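Local structure of lyase/mutase (Burkholderia cenocepacia, 4LSB) at residues B[44-58]-B[84-97]. The protein is a magnesium-binding lyase or mutase of the phosphoenolpyruvate phosphomutase family, with a TIM-barrel fold. Residues are numbered along the deposited sequence; the frame is centred on the assembly and turned at random.
With MG (magnesium ion), chain E.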
loop_
_atom_site.group_PDB
_atom_site.type_symbol
_atom_site.label_atom_id
_atom_site.label_comp_id
_atom_site.label_asym_id
_atom_site.label_seq_id
_atom_site.Cartn_x
_atom_site.Cartn_y
_atom_site.Cartn_z
ATOM N N ARG B 44 3.521 -8.741 -6.172
ATOM C CA ARG B 44 3.038 -10.109 -6.208
ATOM C C ARG B 44 1.780 -10.312 -7.060
ATOM O O ARG B 44 1.763 -11.228 -7.937
ATOM C CB ARG B 44 2.788 -10.655 -4.787
ATOM C CG ARG B 44 4.071 -10.923 -4.023
ATOM C CD ARG B 44 3.873 -11.896 -2.880
ATOM N NE ARG B 44 3.732 -13.263 -3.380
ATOM C CZ ARG B 44 3.441 -14.318 -2.626
ATOM N NH1 ARG B 44 3.350 -14.219 -1.323
ATOM N NH2 ARG B 44 3.332 -15.506 -3.193
ATOM N N LEU B 45 0.793 -9.434 -6.850
ATOM C CA LEU B 45 -0.487 -9.570 -7.521
ATOM C C LEU B 45 -0.344 -9.332 -9.010
ATOM O O LEU B 45 -0.952 -10.013 -9.816
ATOM C CB LEU B 45 -1.500 -8.612 -6.956
ATOM C CG LEU B 45 -1.899 -8.964 -5.496
ATOM C CD1 LEU B 45 -2.695 -7.820 -4.906
ATOM C CD2 LEU B 45 -2.692 -10.287 -5.438
ATOM N N LEU B 46 0.479 -8.367 -9.404
ATOM C CA LEU B 46 0.719 -8.192 -10.843
ATOM C C LEU B 46 1.418 -9.381 -11.505
ATOM O O LEU B 46 1.127 -9.714 -12.658
ATOM C CB LEU B 46 1.473 -6.873 -11.125
ATOM C CG LEU B 46 0.730 -5.577 -10.695
ATOM C CD1 LEU B 46 1.679 -4.410 -10.684
ATOM C CD2 LEU B 46 -0.512 -5.259 -11.575
ATOM N N ALA B 47 2.339 -10.043 -10.818
ATOM C CA ALA B 47 2.944 -11.236 -11.395
ATOM C C ALA B 47 1.898 -12.345 -11.549
ATOM O O ALA B 47 1.807 -13.018 -12.566
ATOM C CB ALA B 47 4.087 -11.729 -10.547
ATOM N N MET B 48 1.120 -12.518 -10.507
ATOM C CA MET B 48 0.066 -13.515 -10.516
ATOM C C MET B 48 -0.947 -13.214 -11.612
ATOM O O MET B 48 -1.496 -14.154 -12.177
ATOM C CB MET B 48 -0.634 -13.591 -9.167
ATOM C CG MET B 48 0.204 -14.153 -8.035
ATOM S SD MET B 48 -0.670 -13.864 -6.478
ATOM C CE MET B 48 0.546 -14.580 -5.361
ATOM N N ALA B 49 -1.177 -11.942 -11.919
ATOM C CA ALA B 49 -2.062 -11.525 -13.025
ATOM C C ALA B 49 -1.510 -11.863 -14.447
ATOM O O ALA B 49 -2.222 -11.758 -15.451
ATOM C CB ALA B 49 -2.342 -10.039 -12.973
ATOM N N GLY B 50 -0.240 -12.182 -14.540
ATOM C CA GLY B 50 0.345 -12.503 -15.830
ATOM C C GLY B 50 1.214 -11.442 -16.463
ATOM O O GLY B 50 1.689 -11.643 -17.564
ATOM N N PHE B 51 1.490 -10.339 -15.764
ATOM C CA PHE B 51 2.386 -9.312 -16.343
ATOM C C PHE B 51 3.798 -9.874 -16.404
ATOM O O PHE B 51 4.138 -10.836 -15.659
ATOM C CB PHE B 51 2.282 -7.994 -15.611
ATOM C CG PHE B 51 0.993 -7.297 -15.848
ATOM C CD1 PHE B 51 0.774 -6.616 -17.029
ATOM C CD2 PHE B 51 -0.020 -7.353 -14.892
ATOM C CE1 PHE B 51 -0.440 -5.953 -17.249
ATOM C CE2 PHE B 51 -1.251 -6.735 -15.138
ATOM C CZ PHE B 51 -1.448 -6.027 -16.323
ATOM N N GLU B 52 4.576 -9.363 -17.361
ATOM C CA GLU B 52 5.908 -9.927 -17.641
ATOM C C GLU B 52 7.074 -9.070 -17.142
ATOM O O GLU B 52 8.233 -9.491 -17.214
ATOM C CB GLU B 52 6.052 -10.180 -19.130
ATOM C CG GLU B 52 5.294 -11.430 -19.576
ATOM C CD GLU B 52 5.305 -11.562 -21.082
ATOM O OE1 GLU B 52 6.202 -12.249 -21.593
ATOM O OE2 GLU B 52 4.474 -10.968 -21.763
ATOM N N ALA B 53 6.753 -7.898 -16.635
ATOM C CA ALA B 53 7.740 -6.988 -16.074
ATOM C C ALA B 53 7.014 -6.061 -15.177
ATOM O O ALA B 53 5.793 -5.922 -15.300
ATOM C CB ALA B 53 8.380 -6.216 -17.194
ATOM N N LEU B 54 7.736 -5.388 -14.310
ATOM C CA LEU B 54 7.148 -4.345 -13.429
ATOM C C LEU B 54 8.016 -3.091 -13.500
ATOM O O LEU B 54 9.215 -3.187 -13.744
ATOM C CB LEU B 54 7.098 -4.865 -11.958
ATOM C CG LEU B 54 6.414 -6.214 -11.763
ATOM C CD1 LEU B 54 6.606 -6.693 -10.338
ATOM C CD2 LEU B 54 4.956 -6.128 -12.070
ATOM N N ALA B 55 7.410 -1.921 -13.252
ATOM C CA ALA B 55 8.128 -0.690 -13.140
ATOM C C ALA B 55 7.789 -0.028 -11.815
ATOM O O ALA B 55 6.616 0.055 -11.383
ATOM C CB ALA B 55 7.788 0.241 -14.291
ATOM N N THR B 56 8.794 0.521 -11.167
ATOM C CA THR B 56 8.525 1.240 -9.926
ATOM C C THR B 56 7.927 2.586 -10.296
ATOM O O THR B 56 7.934 2.990 -11.487
ATOM C CB THR B 56 9.773 1.394 -9.070
ATOM O OG1 THR B 56 10.705 2.194 -9.742
ATOM C CG2 THR B 56 10.401 0.038 -8.749
ATOM N N THR B 57 7.288 3.220 -9.323
ATOM C CA THR B 57 6.623 4.506 -9.507
ATOM C C THR B 57 7.016 5.358 -8.306
ATOM O O THR B 57 6.649 5.074 -7.181
ATOM C CB THR B 57 5.081 4.373 -9.616
ATOM O OG1 THR B 57 4.454 5.636 -9.421
ATOM C CG2 THR B 57 4.511 3.369 -8.624
ATOM N N SER B 58 7.855 6.345 -8.553
ATOM C CA SER B 58 8.224 7.295 -7.512
ATOM C C SER B 58 6.951 7.959 -6.913
ATOM O O SER B 58 6.905 8.260 -5.721
ATOM C CB SER B 58 9.182 8.372 -8.092
ATOM O OG SER B 58 8.507 9.098 -9.135
ATOM N N LEU B 84 10.817 -4.772 -4.410
ATOM C CA LEU B 84 9.924 -5.186 -5.485
ATOM C C LEU B 84 10.524 -6.318 -6.400
ATOM O O LEU B 84 9.807 -7.123 -6.952
ATOM C CB LEU B 84 9.419 -3.978 -6.246
ATOM C CG LEU B 84 8.133 -3.333 -5.646
ATOM C CD1 LEU B 84 8.172 -3.036 -4.156
ATOM C CD2 LEU B 84 7.806 -2.101 -6.463
ATOM N N VAL B 85 11.838 -6.328 -6.554
ATOM C CA VAL B 85 12.557 -7.402 -7.221
ATOM C C VAL B 85 12.304 -8.713 -6.480
ATOM O O VAL B 85 11.945 -9.704 -7.116
ATOM C CB VAL B 85 14.061 -7.118 -7.278
ATOM C CG1 VAL B 85 14.861 -8.352 -7.685
ATOM C CG2 VAL B 85 14.328 -5.963 -8.244
ATOM N N ALA B 86 12.473 -8.699 -5.155
ATOM C CA ALA B 86 12.317 -9.919 -4.364
ATOM C C ALA B 86 10.883 -10.406 -4.416
ATOM O O ALA B 86 10.632 -11.603 -4.531
ATOM C CB ALA B 86 12.744 -9.704 -2.915
ATOM N N ALA B 87 9.959 -9.492 -4.239
ATOM C CA ALA B 87 8.530 -9.861 -4.155
ATOM C C ALA B 87 7.899 -10.322 -5.473
ATOM O O ALA B 87 7.090 -11.296 -5.518
ATOM C CB ALA B 87 7.744 -8.666 -3.645
ATOM N N GLY B 88 8.212 -9.578 -6.539
ATOM C CA GLY B 88 7.604 -9.834 -7.845
ATOM C C GLY B 88 8.119 -11.060 -8.584
ATOM O O GLY B 88 7.353 -11.715 -9.243
ATOM N N GLY B 89 9.402 -11.362 -8.478
ATOM C CA GLY B 89 10.058 -12.468 -9.281
ATOM C C GLY B 89 10.119 -12.160 -10.768
ATOM O O GLY B 89 10.400 -13.041 -11.591
ATOM N N LEU B 90 9.915 -10.889 -11.118
ATOM C CA LEU B 90 9.923 -10.433 -12.482
ATOM C C LEU B 90 11.022 -9.394 -12.721
ATOM O O LEU B 90 11.413 -8.679 -11.804
ATOM C CB LEU B 90 8.555 -9.750 -12.786
ATOM C CG LEU B 90 7.324 -10.658 -12.852
ATOM C CD1 LEU B 90 6.006 -9.839 -13.040
ATOM C CD2 LEU B 90 7.552 -11.693 -13.957
ATOM N N PRO B 91 11.431 -9.213 -13.982
ATOM C CA PRO B 91 12.230 -8.032 -14.298
ATOM C C PRO B 91 11.619 -6.699 -13.858
ATOM O O PRO B 91 10.416 -6.493 -14.024
ATOM C CB PRO B 91 12.371 -8.068 -15.829
ATOM C CG PRO B 91 11.669 -9.297 -16.258
ATOM C CD PRO B 91 10.860 -9.844 -15.165
ATOM N N VAL B 92 12.436 -5.854 -13.247
ATOM C CA VAL B 92 12.012 -4.554 -12.720
ATOM C C VAL B 92 12.779 -3.417 -13.383
ATOM O O VAL B 92 14.008 -3.370 -13.356
ATOM C CB VAL B 92 12.220 -4.460 -11.193
ATOM C CG1 VAL B 92 11.932 -3.062 -10.689
ATOM C CG2 VAL B 92 11.347 -5.456 -10.481
ATOM N N SER B 93 12.041 -2.509 -13.991
ATOM C CA SER B 93 12.560 -1.256 -14.473
ATOM C C SER B 93 12.309 -0.216 -13.428
ATOM O O SER B 93 11.161 0.033 -13.046
ATOM C CB SER B 93 11.853 -0.807 -15.753
ATOM O OG SER B 93 12.637 0.203 -16.373
ATOM N N ALA B 94 13.376 0.438 -13.003
ATOM C CA ALA B 94 13.310 1.396 -11.929
ATOM C C ALA B 94 13.178 2.818 -12.392
ATOM O O ALA B 94 13.938 3.299 -13.198
ATOM C CB ALA B 94 14.575 1.274 -11.100
ATOM N N ASP B 95 12.239 3.518 -11.804
ATOM C CA ASP B 95 12.124 4.950 -11.950
ATOM C C ASP B 95 13.228 5.569 -11.078
ATOM O O ASP B 95 13.180 5.420 -9.870
ATOM C CB ASP B 95 10.754 5.340 -11.459
ATOM C CG ASP B 95 10.500 6.815 -11.490
ATOM O OD1 ASP B 95 11.385 7.621 -11.895
ATOM O OD2 ASP B 95 9.343 7.122 -11.149
ATOM N N LEU B 96 14.213 6.207 -11.720
ATOM C CA LEU B 96 15.409 6.757 -11.038
ATOM C C LEU B 96 15.438 8.256 -11.177
ATOM O O LEU B 96 16.508 8.889 -11.169
ATOM C CB LEU B 96 16.661 6.158 -11.633
ATOM C CG LEU B 96 16.698 4.667 -11.490
ATOM C CD1 LEU B 96 17.843 4.102 -12.313
ATOM C CD2 LEU B 96 16.735 4.268 -10.020
ATOM N N GLU B 97 14.241 8.816 -11.305
ATOM C CA GLU B 97 14.036 10.273 -11.325
ATOM C C GLU B 97 15.043 10.885 -12.310
ATOM O O GLU B 97 15.219 10.377 -13.421
ATOM C CB GLU B 97 14.256 10.836 -9.906
ATOM C CG GLU B 97 13.521 10.086 -8.804
ATOM C CD GLU B 97 12.151 10.670 -8.552
ATOM O OE1 GLU B 97 11.925 11.232 -7.451
ATOM O OE2 GLU B 97 11.332 10.573 -9.470
HETATM MG MG MG E . 9.414 11.140 -10.047
HETATM O O HOH W 1 10.008 9.983 -12.090
HETATM O O HOH W 2 10.241 12.929 -10.988
HETATM O O HOH W 3 7.529 11.315 -10.779
#
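Ser-58 and Glu-97 meet at a magnesium ion, an instance of the rule that barrel enzymes build their sites at the C-terminal ends of parallel strands. Ser-58 OG lies 2.4 Å from the metal and Glu-97 OE2 2.1 Å; three waters join them. A sharp bend of the glutamate chain (chi2 -91°) swings its carboxylate back to the ion.

Asp-95 belongs to the second shell. Its OD2 takes two bonds from one face of the carboxylate plane, from Ser-58 N at 3.1 Å and from Ser-58 OG, the latter 40° out of that plane. The other oxygen, OD1, accepts from metal-bound water 1 and from Glu-97 N, on the anti side but tilted out of the carboxylate plane, closing an Asx turn. One carboxylate thus positions both protein ligands.

Behind it, Thr-56 carries on the strand pairing with its side chain: with chi1 at 65°, OG1 sits between its own N and carbonyl carbon and accepts from Asp-95 N at 2.9 Å. Its other branch, CG2, rests against Val-92 CG1 and Leu-84 CD2. Regular parallel pairing precedes this, Leu-54 N bonding to Pro-91 O and Leu-54 O receiving Ser-93 N, before Thr-56 N reaches Ser-93 O.

Farther back, Leu-90 crosses Leu-54 at about a right angle, its CD1 touching Leu-54 CG (3.9 Å) and Ala-47 CB (3.7 Å) and lying closest to Phe-51 O. Arg-44 lays CG against Ala-87 O, while its guanidinium bonds to Asn-287 and to Gly-66 of the second subunit.

Helices 40-48 and 74-88 lie on the outer side of the barrel, as in TIM barrels, beside neighbouring strands 54-55 and 92-95; strand 121-125 flanks the latter, and Phe-22 of helix 14-25 touches Ala-53 and Ser-93.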